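Local coordinates for SWD1-like protein (Myceliophthora thermophila, PDB 6E29) that probably serves, through this seven-bladed WD-repeat beta-propeller domain, as a structural subunit of the COMPASS histone H3 methyltransferase complex, at residues L189-N198 with S210-L221; R222-L230 with I239-L247. All coordinates share one frame; numbering follows the deposited sequence.

Contacts 1 and 2 follow one another along the chain and share strand 218-223, the first strand of its blade. Contact 1 (189-198 with 210-221) runs from the preceding four-stranded blade onto that strand; contact 2 (222-230 with 239-247) lies within the newly entered blade. Their centres are about 14 Å apart, and each centre is about 13 Å from the centre of the chain. Ile213 CB, in the linker leaving the earlier blade, packs 3.6 Å from Phe242 CZ of the next, whereas Leu221 CD2 and Leu230 CD1 meet at 4.1 Å within that second blade; side-chain packing thus links the two contacts.

Contact 1 of 2, residues L189-N198 with S210-L221; sequences LAGTTKGRLN and SEKIASGIITTL
Two successive amides, Ile213 N and Ala214 N, converge on Gly195 O, at 2.8 Å and 3.1 Å. The first arrives nearly in line with the carbonyl bond, the second in the carbonyl plane, on a lone pair, so the chain leaving strand 210-212 is gripped twice. Antiparallel pairing precedes this, Leu197 and Glu211 exchanging backbone bonds. On the face bearing Arg196 and Asn198, Ser210 OG acts as a relay: it accepts from Arg196 NE (2.9 Å, 169° at the hydrogen) and donates to Asn198 OD1 (2.8 Å). Ser210 OG lies in the guanidinium plane, while the backbone of Glu211 and Lys212 passes over one face of that group. Lys212, bent at its third and fourth torsions (-131° and 58°), brings NZ to Lys194 O (2.7 Å), and a water links NZ to Arg196 NH1. A leucine replacing Arg196 would probably leave Ser210 OG tied to Asn198 alone and break the water link to Lys212. Across the blade boundary, Ile218 N binds Thr192 O, and Ile218 CD1 packs on Arg196 O (3.1 Å). Polar bonds thus hold the edge pairing, while the blade boundary combines one backbone bond with apolar packing (Leu197 CD2 on Leu221 CD1, 3.9 Å).

Contact 2 of 2, residues R222-L230 with I239-L247; sequences RLTESGREL and IRTFIVPNL
Val244 sets one methyl against both Leu223 and Leu230, and this is the closely packed part of the contact. As evidence, Val244 CG2 lies 3.8 Å from Leu223 CD2 and 3.8 Å from Leu230 CB. CG1 is anti to the backbone N (chi1 165°), which places CG2 beside that nitrogen and directs it at the two leucines. Val244 CB meanwhile rests against the carbonyl of Gly227, and Val244 N gives a nearly straight bond to Arg228 O (2.8 Å, 174° at the hydrogen), approaching from above the carbonyl plane. Next along the ladder, Leu230 and Phe242 form a hydrogen-bonded antiparallel pair whose two bonds, Leu230 N to Phe242 O and Phe242 N to Leu230 O, both lie in the carbonyl planes. Leu230 O also sits near the edge of the Phe242 ring, and the ring continues the apolar layer toward Ile213, Val232 and Leu261.

The face of Glu229 and Ile243 is looser, and the end of the pairing at Arg228 is wet. Glu229 and Ile243, a non-hydrogen-bonded pair, come no nearer through their side chains than 4.2 Å, between Glu229 CG and Ile243 CD1. One carboxylate oxygen is held by its own segment: Thr224 OG1, opening the type I turn to Gly227, donates to Glu229 OE1 (2.8 Å). The other, OE2, makes a long, weak ion pair with Arg301. Arg228 is exposed; a water takes its NE hydrogen in the guanidinium plane and donates to Arg228 O and to Val244 O (2.7 Å from the water), so it bridges the two backbones just beyond the last direct bond. Strands 218-223, 229-234 and 239-243 run in order, each antiparallel to the next, and 261-265 completes the sheet: the up-and-down, four-stranded blade of a WD40 beta-propeller.

Contact 1 of 2, residues L189-N198 with S210-L221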
ATOM      1  N   LEU B 189       2.722   2.468 -10.441  1.00 24.77           N
ATOM      2  CA  LEU B 189       1.983   3.682 -10.110  1.00 22.99           C
ATOM      3  C   LEU B 189       2.544   4.164  -8.793  1.00 27.27           C
ATOM      4  O   LEU B 189       2.560   3.418  -7.806  1.00 29.62           O
ATOM      5  CB  LEU B 189       0.475   3.413 -10.010  1.00 26.91           C
ATOM      6  CG  LEU B 189      -0.163   2.638 -11.160  1.00 25.80           C
ATOM      7  CD1 LEU B 189      -1.606   2.432 -10.856  1.00 35.22           C
ATOM      8  CD2 LEU B 189       0.003   3.357 -12.460  1.00 29.75           C
ATOM      9  N   ALA B 190       3.008   5.403  -8.751  1.00 27.15           N
ATOM     10  CA  ALA B 190       3.649   5.878  -7.539  1.00 27.87           C
ATOM     11  C   ALA B 190       3.067   7.223  -7.125  1.00 23.57           C
ATOM     12  O   ALA B 190       2.645   8.031  -7.967  1.00 30.13           O
ATOM     13  CB  ALA B 190       5.164   6.007  -7.732  1.00 27.19           C
ATOM     14  N   GLY B 191       3.016   7.420  -5.824  1.00 23.29           N
ATOM     15  CA  GLY B 191       2.569   8.683  -5.257  1.00 23.06           C
ATOM     16  C   GLY B 191       3.711   9.421  -4.596  1.00 21.06           C
ATOM     17  O   GLY B 191       4.675   8.817  -4.107  1.00 26.45           O
ATOM     18  N   THR B 192       3.579  10.756  -4.524  1.00 22.59           N
ATOM     19  CA  THR B 192       4.663  11.572  -4.031  1.00 20.53           C
ATOM     20  C   THR B 192       4.205  12.530  -2.947  1.00 24.95           C
ATOM     21  O   THR B 192       3.002  12.711  -2.680  1.00 27.82           O
ATOM     22  CB  THR B 192       5.304  12.419  -5.144  1.00 31.91           C
ATOM     23  OG1 THR B 192       4.404  13.489  -5.493  1.00 24.19           O
ATOM     24  CG2 THR B 192       5.666  11.552  -6.375  1.00 29.60           C
ATOM     25  N   THR B 193       5.205  13.161  -2.335  1.00 24.18           N
ATOM     26  CA  THR B 193       5.009  14.189  -1.321  1.00 26.10           C
ATOM     27  C   THR B 193       4.334  15.435  -1.881  1.00 27.77           C
ATOM     28  O   THR B 193       3.901  16.295  -1.108  1.00 34.39           O
ATOM     29  CB  THR B 193       6.376  14.582  -0.731  1.00 25.69           C
ATOM     30  OG1 THR B 193       7.297  14.794  -1.824  1.00 31.65           O
ATOM     31  CG2 THR B 193       6.905  13.488   0.141  1.00 31.83           C
ATOM     32  N   LYS B 194       4.282  15.578  -3.194  1.00 25.65           N
ATOM     33  CA  LYS B 194       3.706  16.761  -3.813  1.00 37.77           C
ATOM     34  C   LYS B 194       2.339  16.454  -4.411  1.00 41.30           C
ATOM     35  O   LYS B 194       1.822  17.233  -5.220  1.00 27.90           O
ATOM     36  CB  LYS B 194       4.679  17.330  -4.865  1.00 29.96           C
ATOM     37  CG  LYS B 194       6.003  17.910  -4.309  1.00 30.20           C
ATOM     38  CD  LYS B 194       5.834  19.330  -3.754  1.00 50.90           C
ATOM     39  CE  LYS B 194       7.148  19.889  -3.216  1.00 51.50           C
ATOM     40  NZ  LYS B 194       7.452  19.291  -1.871  1.00 63.16           N
ATOM     41  N   GLY B 195       1.745  15.330  -4.007  1.00 30.27           N
ATOM     42  CA  GLY B 195       0.400  14.951  -4.414  1.00 29.02           C
ATOM     43  C   GLY B 195       0.291  14.535  -5.869  1.00 26.82           C
ATOM     44  O   GLY B 195      -0.805  14.585  -6.451  1.00 26.08           O
ATOM     45  N   ARG B 196       1.391  14.074  -6.464  1.00 25.52           N
ATOM     46  CA  ARG B 196       1.352  13.630  -7.843  1.00 19.45           C
ATOM     47  C   ARG B 196       1.260  12.114  -7.911  1.00 25.47           C
ATOM     48  O   ARG B 196       1.748  11.411  -7.031  1.00 26.25           O
ATOM     49  CB  ARG B 196       2.573  14.083  -8.651  1.00 25.18           C
ATOM     50  CG  ARG B 196       2.771  15.626  -8.584  1.00 30.04           C
ATOM     51  CD  ARG B 196       3.854  16.020  -9.556  1.00 33.63           C
ATOM     52  NE  ARG B 196       3.386  15.935 -10.935  1.00 45.39           N
ATOM     53  CZ  ARG B 196       2.642  16.883 -11.506  1.00 42.72           C
ATOM     54  NH1 ARG B 196       2.304  17.965 -10.808  1.00 32.28           N
ATOM     55  NH2 ARG B 196       2.221  16.742 -12.758  1.00 43.73           N
ATOM     56  N   LEU B 197       0.560  11.633  -8.942  1.00 23.03           N
ATOM     57  CA  LEU B 197       0.571  10.217  -9.327  1.00 24.78           C
ATOM     58  C   LEU B 197       1.455  10.086 -10.573  1.00 32.60           C
ATOM     59  O   LEU B 197       1.171  10.702 -11.603  1.00 30.14           O
ATOM     60  CB  LEU B 197      -0.859   9.732  -9.577  1.00 30.12           C
ATOM     61  CG  LEU B 197      -1.191   8.219  -9.657  1.00 32.00           C
ATOM     62  CD1 LEU B 197      -0.737   7.627 -10.970  1.00 38.80           C
ATOM     63  CD2 LEU B 197      -0.546   7.468  -8.494  1.00 28.10           C
ATOM     64  N   ASN B 198       2.551   9.330 -10.449  1.00 24.28           N
ATOM     65  CA  ASN B 198       3.481   9.024 -11.532  1.00 27.20           C
ATOM     66  C   ASN B 198       3.156   7.652 -12.080  1.00 26.10           C
ATOM     67  O   ASN B 198       2.945   6.730 -11.300  1.00 26.31           O
ATOM     68  CB  ASN B 198       4.937   8.935 -11.033  1.00 28.38           C
ATOM     69  CG  ASN B 198       5.476  10.255 -10.595  1.00 37.38           C
ATOM     70  OD1 ASN B 198       4.967  11.273 -11.024  1.00 32.52           O
ATOM     71  ND2 ASN B 198       6.514  10.244  -9.757  1.00 32.35           N
ATOM     72  N   SER B 210       2.481  11.924 -15.475  1.00 28.10           N
ATOM     73  CA  SER B 210       2.446  12.423 -14.112  1.00 22.33           C
ATOM     74  C   SER B 210       1.335  13.454 -14.024  1.00 40.64           C
ATOM     75  O   SER B 210       1.190  14.295 -14.915  1.00 38.18           O
ATOM     76  CB  SER B 210       3.795  13.021 -13.707  1.00 31.37           C
ATOM     77  OG  SER B 210       3.800  13.450 -12.367  1.00 41.78           O
ATOM     78  N   GLU B 211       0.561  13.393 -12.948  1.00 29.81           N
ATOM     79  CA  GLU B 211      -0.541  14.342 -12.792  1.00 36.19           C
ATOM     80  C   GLU B 211      -0.728  14.658 -11.311  1.00 28.49           C
ATOM     81  O   GLU B 211      -0.634  13.763 -10.463  1.00 24.94           O
ATOM     82  CB  GLU B 211      -1.824  13.772 -13.405  1.00 33.15           C
ATOM     83  CG  GLU B 211      -3.075  14.585 -13.039  1.00 42.73           C
ATOM     84  CD  GLU B 211      -4.356  14.023 -13.646  1.00 64.60           C
ATOM     85  OE1 GLU B 211      -5.355  14.782 -13.734  1.00 46.31           O
ATOM     86  OE2 GLU B 211      -4.359  12.820 -14.032  1.00 65.83           O
ATOM     87  N   LYS B 212      -0.962  15.925 -10.991  1.00 29.60           N
ATOM     88  CA  LYS B 212      -1.218  16.278  -9.593  1.00 27.16           C
ATOM     89  C   LYS B 212      -2.660  15.922  -9.272  1.00 30.41           C
ATOM     90  O   LYS B 212      -3.582  16.543  -9.806  1.00 34.14           O
ATOM     91  CB  LYS B 212      -0.960  17.759  -9.335  1.00 33.81           C
ATOM     92  CG  LYS B 212      -1.380  18.213  -7.969  1.00 32.25           C
ATOM     93  CD  LYS B 212      -1.273  19.738  -7.735  1.00 41.90           C
ATOM     94  CE  LYS B 212      -0.550  19.981  -6.453  1.00 39.29           C
ATOM     95  NZ  LYS B 212       0.786  19.341  -6.561  1.00 69.63           N
ATOM     96  N   ILE B 213      -2.868  14.936  -8.384  1.00 26.89           N
ATOM     97  CA  ILE B 213      -4.217  14.512  -8.030  1.00 26.42           C
ATOM     98  C   ILE B 213      -4.602  14.838  -6.594  1.00 34.28           C
ATOM     99  O   ILE B 213      -5.754  14.582  -6.215  1.00 35.75           O
ATOM    100  CB  ILE B 213      -4.416  12.999  -8.250  1.00 25.37           C
ATOM    101  CG1 ILE B 213      -3.380  12.234  -7.412  1.00 28.44           C
ATOM    102  CG2 ILE B 213      -4.360  12.689  -9.764  1.00 34.41           C
ATOM    103  CD1 ILE B 213      -3.711  10.679  -7.271  1.00 31.17           C
ATOM    104  N   ALA B 214      -3.695  15.360  -5.776  1.00 33.56           N
ATOM    105  CA  ALA B 214      -4.047  15.658  -4.398  1.00 35.24           C
ATOM    106  C   ALA B 214      -3.302  16.910  -3.966  1.00 29.52           C
ATOM    107  O   ALA B 214      -2.335  17.357  -4.613  1.00 31.21           O
ATOM    108  CB  ALA B 214      -3.737  14.453  -3.479  1.00 25.24           C
ATOM    109  N   SER B 215      -3.741  17.490  -2.855  1.00 36.79           N
ATOM    110  CA  SER B 215      -3.071  18.661  -2.306  1.00 34.15           C
ATOM    111  C   SER B 215      -2.316  18.373  -1.011  1.00 56.27           C
ATOM    112  O   SER B 215      -2.095  19.290  -0.218  1.00 57.71           O
ATOM    113  CB  SER B 215      -4.070  19.789  -2.078  1.00 48.43           C
ATOM    114  OG  SER B 215      -4.426  20.338  -3.326  1.00 52.27           O
ATOM    115  N   GLY B 216      -1.949  17.120  -0.757  1.00 39.90           N
ATOM    116  CA  GLY B 216      -0.897  16.868   0.221  1.00 45.14           C
ATOM    117  C   GLY B 216      -0.056  15.657  -0.148  1.00 44.68           C
ATOM    118  O   GLY B 216      -0.034  15.235  -1.306  1.00 50.03           O
ATOM    119  N   ILE B 217       0.623  15.073   0.835  1.00 44.50           N
ATOM    120  CA  ILE B 217       1.378  13.837   0.639  1.00 31.30           C
ATOM    121  C   ILE B 217       0.448  12.661   0.340  1.00 30.09           C
ATOM    122  O   ILE B 217      -0.552  12.406   1.043  1.00 31.09           O
ATOM    123  CB  ILE B 217       2.247  13.601   1.879  1.00 36.86           C
ATOM    124  CG1 ILE B 217       3.222  14.789   1.982  1.00 41.47           C
ATOM    125  CG2 ILE B 217       2.866  12.210   1.851  1.00 34.95           C
ATOM    126  CD1 ILE B 217       4.010  14.861   3.275  1.00 52.75           C
ATOM    127  N   ILE B 218       0.767  11.895  -0.708  1.00 26.33           N
ATOM    128  CA  ILE B 218       0.026  10.666  -0.985  1.00 28.28           C
ATOM    129  C   ILE B 218       0.551   9.544  -0.085  1.00 28.11           C
ATOM    130  O   ILE B 218       1.758   9.277  -0.040  1.00 30.85           O
ATOM    131  CB  ILE B 218       0.112  10.300  -2.471  1.00 28.90           C
ATOM    132  CG1 ILE B 218      -0.624  11.382  -3.314  1.00 32.28           C
ATOM    133  CG2 ILE B 218      -0.528   8.942  -2.738  1.00 23.06           C
ATOM    134  CD1 ILE B 218      -0.497  11.187  -4.855  1.00 30.86           C
ATOM    135  N   THR B 219      -0.343   8.958   0.719  1.00 25.72           N
ATOM    136  CA  THR B 219       0.102   7.975   1.711  1.00 33.28           C
ATOM    137  C   THR B 219      -0.226   6.531   1.359  1.00 34.24           C
ATOM    138  O   THR B 219       0.505   5.626   1.772  1.00 40.69           O
ATOM    139  CB  THR B 219      -0.467   8.299   3.107  1.00 32.29           C
ATOM    140  OG1 THR B 219      -1.873   8.509   3.025  1.00 30.53           O
ATOM    141  CG2 THR B 219       0.189   9.559   3.644  1.00 40.29           C
ATOM    142  N   THR B 220      -1.243   6.294   0.564  1.00 27.07           N
ATOM    143  CA  THR B 220      -1.626   4.945   0.198  1.00 21.77           C
ATOM    144  C   THR B 220      -2.101   4.926  -1.232  1.00 26.25           C
ATOM    145  O   THR B 220      -2.870   5.800  -1.651  1.00 23.59           O
ATOM    146  CB  THR B 220      -2.780   4.413   1.088  1.00 34.08           C
ATOM    147  OG1 THR B 220      -2.269   4.134   2.384  1.00 37.08           O
ATOM    148  CG2 THR B 220      -3.430   3.159   0.477  1.00 43.66           C
ATOM    149  N   LEU B 221      -1.664   3.897  -1.956  1.00 24.54           N
ATOM    150  CA  LEU B 221      -2.229   3.516  -3.246  1.00 19.07           C
ATOM    151  C   LEU B 221      -2.646   2.043  -3.210  1.00 22.57           C
ATOM    152  O   LEU B 221      -1.887   1.193  -2.713  1.00 26.23           O
ATOM    153  CB  LEU B 221      -1.215   3.672  -4.348  1.00 23.29           C
ATOM    154  CG  LEU B 221      -0.696   5.076  -4.613  1.00 28.48           C
ATOM    155  CD1 LEU B 221       0.444   5.001  -5.644  1.00 28.66           C
ATOM    156  CD2 LEU B 221      -1.844   5.941  -5.074  1.00 26.53           C
TER
HETATM  157  O   HOH W   1       3.034  19.199  -8.698  1.00 51.99           O

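Contact 2 of 2, residues R222-L230 with I239-L247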
ATOM      1  N   ARG B 222      -3.806   1.738  -3.795  1.00 28.73           N
ATOM      2  CA  ARG B 222      -4.258   0.341  -3.898  1.00 24.87           C
ATOM      3  C   ARG B 222      -5.077   0.155  -5.167  1.00 27.59           C
ATOM      4  O   ARG B 222      -5.874   1.019  -5.536  1.00 24.10           O
ATOM      5  CB  ARG B 222      -5.111  -0.012  -2.639  1.00 29.90           C
ATOM      6  CG  ARG B 222      -5.503  -1.453  -2.533  1.00 58.39           C
ATOM      7  CD  ARG B 222      -4.285  -2.394  -2.460  1.00 55.37           C
ATOM      8  NE  ARG B 222      -3.376  -2.188  -1.316  1.00 57.21           N
ATOM      9  CZ  ARG B 222      -3.517  -2.769  -0.117  1.00 74.93           C
ATOM     10  NH1 ARG B 222      -4.584  -3.548   0.159  1.00 56.46           N
ATOM     11  NH2 ARG B 222      -2.611  -2.543   0.835  1.00 59.09           N
ATOM     12  N   LEU B 223      -4.861  -0.946  -5.852  1.00 23.40           N
ATOM     13  CA  LEU B 223      -5.621  -1.256  -7.048  1.00 27.33           C
ATOM     14  C   LEU B 223      -6.695  -2.277  -6.717  1.00 31.53           C
ATOM     15  O   LEU B 223      -6.542  -3.055  -5.778  1.00 27.50           O
ATOM     16  CB  LEU B 223      -4.690  -1.843  -8.122  1.00 26.84           C
ATOM     17  CG  LEU B 223      -3.899  -0.790  -8.854  1.00 34.79           C
ATOM     18  CD1 LEU B 223      -2.828  -1.471  -9.704  1.00 33.18           C
ATOM     19  CD2 LEU B 223      -4.865   0.045  -9.683  1.00 32.65           C
ATOM     20  N   THR B 224      -7.776  -2.273  -7.505  1.00 24.99           N
ATOM     21  CA  THR B 224      -8.715  -3.391  -7.490  1.00 36.79           C
ATOM     22  C   THR B 224      -8.069  -4.629  -8.118  1.00 34.97           C
ATOM     23  O   THR B 224      -7.041  -4.564  -8.786  1.00 31.46           O
ATOM     24  CB  THR B 224     -10.013  -3.073  -8.244  1.00 33.08           C
ATOM     25  OG1 THR B 224      -9.751  -2.635  -9.588  1.00 33.31           O
ATOM     26  CG2 THR B 224     -10.822  -2.004  -7.509  1.00 32.39           C
ATOM     27  N   GLU B 225      -8.738  -5.770  -7.955  1.00 47.69           N
ATOM     28  CA  GLU B 225      -8.229  -7.037  -8.482  1.00 37.11           C
ATOM     29  C   GLU B 225      -7.943  -6.980  -9.979  1.00 46.04           C
ATOM     30  O   GLU B 225      -6.863  -7.374 -10.433  1.00 41.13           O
ATOM     31  CB  GLU B 225      -9.258  -8.113  -8.140  1.00 48.16           C
ATOM     32  CG  GLU B 225      -9.105  -9.416  -8.829  1.00 61.72           C
ATOM     33  CD  GLU B 225      -8.061 -10.282  -8.145  1.00 75.45           C
ATOM     34  OE1 GLU B 225      -8.034 -11.514  -8.415  1.00 64.94           O
ATOM     35  OE2 GLU B 225      -7.282  -9.710  -7.330  1.00 69.51           O
ATOM     36  N   SER B 226      -8.896  -6.493 -10.771  1.00 42.50           N
ATOM     37  CA  SER B 226      -8.657  -6.351 -12.205  1.00 37.36           C
ATOM     38  C   SER B 226      -7.609  -5.298 -12.537  1.00 47.57           C
ATOM     39  O   SER B 226      -7.147  -5.233 -13.692  1.00 43.10           O
ATOM     40  CB  SER B 226      -9.961  -5.979 -12.894  1.00 51.10           C
ATOM     41  OG  SER B 226     -10.459  -4.796 -12.305  1.00 59.35           O
ATOM     42  N   GLY B 227      -7.242  -4.461 -11.568  1.00 44.57           N
ATOM     43  CA  GLY B 227      -6.364  -3.343 -11.834  1.00 37.01           C
ATOM     44  C   GLY B 227      -6.994  -2.198 -12.592  1.00 45.57           C
ATOM     45  O   GLY B 227      -6.250  -1.381 -13.155  1.00 36.80           O
ATOM     46  N   ARG B 228      -8.341  -2.105 -12.647  1.00 32.91           N
ATOM     47  CA  ARG B 228      -8.973  -1.056 -13.456  1.00 42.65           C
ATOM     48  C   ARG B 228      -9.287   0.198 -12.654  1.00 33.93           C
ATOM     49  O   ARG B 228      -9.564   1.248 -13.264  1.00 32.77           O
ATOM     50  CB  ARG B 228     -10.297  -1.506 -14.100  1.00 42.58           C
ATOM     51  CG  ARG B 228     -10.305  -2.704 -15.075  1.00 55.22           C
ATOM     52  CD  ARG B 228      -9.828  -2.476 -16.516  1.00 48.89           C
ATOM     53  NE  ARG B 228     -10.581  -1.485 -17.333  1.00 38.47           N
ATOM     54  CZ  ARG B 228     -11.398  -1.764 -18.352  1.00 39.27           C
ATOM     55  NH1 ARG B 228     -11.613  -3.015 -18.744  1.00 37.56           N
ATOM     56  NH2 ARG B 228     -11.999  -0.777 -19.006  1.00 35.78           N
ATOM     57  N   GLU B 229      -9.291   0.104 -11.328  1.00 30.98           N
ATOM     58  CA  GLU B 229      -9.580   1.256 -10.482  1.00 35.42           C
ATOM     59  C   GLU B 229      -8.530   1.389  -9.387  1.00 31.73           C
ATOM     60  O   GLU B 229      -8.051   0.391  -8.839  1.00 29.74           O
ATOM     61  CB  GLU B 229     -10.965   1.156  -9.849  1.00 31.63           C
ATOM     62  CG  GLU B 229     -12.122   1.092 -10.867  1.00 50.92           C
ATOM     63  CD  GLU B 229     -12.507  -0.342 -11.264  1.00 50.24           C
ATOM     64  OE1 GLU B 229     -11.982  -1.323 -10.680  1.00 45.28           O
ATOM     65  OE2 GLU B 229     -13.367  -0.486 -12.159  1.00 47.04           O
ATOM     66  N   LEU B 230      -8.193   2.636  -9.076  1.00 25.60           N
ATOM     67  CA  LEU B 230      -7.126   2.991  -8.156  1.00 21.11           C
ATOM     68  C   LEU B 230      -7.742   3.809  -7.016  1.00 25.40           C
ATOM     69  O   LEU B 230      -8.471   4.773  -7.258  1.00 25.11           O
ATOM     70  CB  LEU B 230      -6.066   3.821  -8.864  1.00 24.87           C
ATOM     71  CG  LEU B 230      -4.961   4.468  -8.045  1.00 23.07           C
ATOM     72  CD1 LEU B 230      -3.960   3.407  -7.558  1.00 23.97           C
ATOM     73  CD2 LEU B 230      -4.305   5.547  -8.939  1.00 25.69           C
ATOM     74  N   ILE B 239     -10.417  11.167   0.088  1.00 24.96           N
ATOM     75  CA  ILE B 239     -10.125   9.873  -0.513  1.00 23.80           C
ATOM     76  C   ILE B 239     -10.637   9.910  -1.945  1.00 28.22           C
ATOM     77  O   ILE B 239     -11.685  10.517  -2.227  1.00 24.25           O
ATOM     78  CB  ILE B 239     -10.764   8.729   0.295  1.00 20.55           C
ATOM     79  CG1 ILE B 239     -10.264   8.755   1.731  1.00 24.68           C
ATOM     80  CG2 ILE B 239     -10.385   7.357  -0.355  1.00 22.20           C
ATOM     81  CD1 ILE B 239     -11.155   7.880   2.739  1.00 20.06           C
ATOM     82  N   ARG B 240      -9.873   9.318  -2.869  1.00 20.99           N
ATOM     83  CA  ARG B 240     -10.219   9.409  -4.285  1.00 23.62           C
ATOM     84  C   ARG B 240     -10.065   8.061  -4.943  1.00 24.62           C
ATOM     85  O   ARG B 240      -9.121   7.330  -4.624  1.00 23.29           O
ATOM     86  CB  ARG B 240      -9.292  10.366  -5.032  1.00 20.98           C
ATOM     87  CG  ARG B 240      -9.468  11.826  -4.486  1.00 28.50           C
ATOM     88  CD  ARG B 240      -8.396  12.720  -5.108  1.00 26.49           C
ATOM     89  NE  ARG B 240      -8.486  14.131  -4.712  1.00 28.53           N
ATOM     90  CZ  ARG B 240      -7.885  14.667  -3.658  1.00 31.06           C
ATOM     91  NH1 ARG B 240      -7.131  13.925  -2.832  1.00 25.17           N
ATOM     92  NH2 ARG B 240      -8.042  15.974  -3.422  1.00 34.02           N
ATOM     93  N   THR B 241     -10.968   7.764  -5.870  1.00 20.61           N
ATOM     94  CA  THR B 241     -10.820   6.636  -6.775  1.00 23.32           C
ATOM     95  C   THR B 241     -10.661   7.166  -8.189  1.00 31.69           C
ATOM     96  O   THR B 241     -11.237   8.198  -8.555  1.00 29.67           O
ATOM     97  CB  THR B 241     -11.998   5.689  -6.699  1.00 21.15           C
ATOM     98  OG1 THR B 241     -13.230   6.421  -6.872  1.00 27.38           O
ATOM     99  CG2 THR B 241     -11.979   4.972  -5.310  1.00 21.61           C
ATOM    100  N   PHE B 242      -9.867   6.463  -8.973  1.00 21.82           N
ATOM    101  CA  PHE B 242      -9.627   6.838 -10.359  1.00 21.44           C
ATOM    102  C   PHE B 242      -9.766   5.630 -11.256  1.00 27.71           C
ATOM    103  O   PHE B 242      -9.501   4.495 -10.840  1.00 35.48           O
ATOM    104  CB  PHE B 242      -8.236   7.397 -10.598  1.00 27.68           C
ATOM    105  CG  PHE B 242      -7.928   8.609  -9.824  1.00 25.29           C
ATOM    106  CD1 PHE B 242      -7.961   9.871 -10.420  1.00 24.06           C
ATOM    107  CD2 PHE B 242      -7.553   8.482  -8.487  1.00 30.85           C
ATOM    108  CE1 PHE B 242      -7.680  10.998  -9.650  1.00 32.38           C
ATOM    109  CE2 PHE B 242      -7.283   9.570  -7.737  1.00 30.07           C
ATOM    110  CZ  PHE B 242      -7.329  10.854  -8.333  1.00 29.19           C
ATOM    111  N   ILE B 243     -10.110   5.914 -12.520  1.00 33.06           N
ATOM    112  CA  ILE B 243     -10.224   4.906 -13.578  1.00 34.07           C
ATOM    113  C   ILE B 243      -8.859   4.749 -14.229  1.00 37.51           C
ATOM    114  O   ILE B 243      -8.341   5.706 -14.792  1.00 34.91           O
ATOM    115  CB  ILE B 243     -11.269   5.325 -14.622  1.00 41.46           C
ATOM    116  CG1 ILE B 243     -12.584   5.699 -13.925  1.00 41.30           C
ATOM    117  CG2 ILE B 243     -11.479   4.211 -15.616  1.00 40.53           C
ATOM    118  CD1 ILE B 243     -13.102   4.603 -12.999  1.00 53.24           C
ATOM    119  N   VAL B 244      -8.277   3.562 -14.159  1.00 31.16           N
ATOM    120  CA  VAL B 244      -6.871   3.417 -14.582  1.00 31.06           C
ATOM    121  C   VAL B 244      -6.822   3.312 -16.074  1.00 48.43           C
ATOM    122  O   VAL B 244      -7.679   2.638 -16.680  1.00 42.17           O
ATOM    123  CB  VAL B 244      -6.245   2.192 -13.894  1.00 30.07           C
ATOM    124  CG1 VAL B 244      -4.945   1.799 -14.561  1.00 35.29           C
ATOM    125  CG2 VAL B 244      -6.008   2.434 -12.386  1.00 27.24           C
ATOM    126  N   PRO B 245      -5.884   3.983 -16.764  1.00 40.08           N
ATOM    127  CA  PRO B 245      -5.862   3.943 -18.225  1.00 46.88           C
ATOM    128  C   PRO B 245      -5.417   2.589 -18.755  1.00 38.42           C
ATOM    129  O   PRO B 245      -4.875   1.718 -18.061  1.00 42.21           O
ATOM    130  CB  PRO B 245      -4.872   5.038 -18.621  1.00 41.80           C
ATOM    131  CG  PRO B 245      -3.946   5.111 -17.463  1.00 48.69           C
ATOM    132  CD  PRO B 245      -4.838   4.884 -16.236  1.00 35.33           C
ATOM    133  N   ASN B 246      -5.714   2.437 -20.036  1.00 55.21           N
ATOM    134  CA  ASN B 246      -5.303   1.330 -20.880  1.00 60.39           C
ATOM    135  C   ASN B 246      -3.793   1.415 -21.086  1.00 64.77           C
ATOM    136  O   ASN B 246      -3.318   2.158 -21.951  1.00 60.35           O
ATOM    137  CB  ASN B 246      -6.058   1.457 -22.202  1.00 51.08           C
ATOM    138  CG  ASN B 246      -6.133   0.165 -22.971  1.00 45.66           C
ATOM    139  OD1 ASN B 246      -5.669  -0.888 -22.506  1.00 71.87           O
ATOM    140  ND2 ASN B 246      -6.790   0.224 -24.155  1.00 46.92           N
ATOM    141  N   LEU B 247      -3.018   0.684 -20.279  1.00 46.92           N
ATOM    142  CA  LEU B 247      -1.566   0.786 -20.354  1.00 57.27           C
ATOM    143  C   LEU B 247      -0.958  -0.394 -21.094  1.00 57.28           C
ATOM    144  O   LEU B 247      -0.409  -0.199 -22.149  1.00 52.00           O
ATOM    145  CB  LEU B 247      -0.934   0.884 -18.971  1.00 40.72           C
ATOM    146  CG  LEU B 247      -1.243   2.229 -18.312  1.00 34.84           C
ATOM    147  CD1 LEU B 247      -0.880   2.122 -16.815  1.00 37.81           C
ATOM    148  CD2 LEU B 247      -0.562   3.408 -18.995  1.00 41.31           C
TER
HETATM  149  O   HOH W   2      -9.899   1.223 -16.131  1.00 33.98           O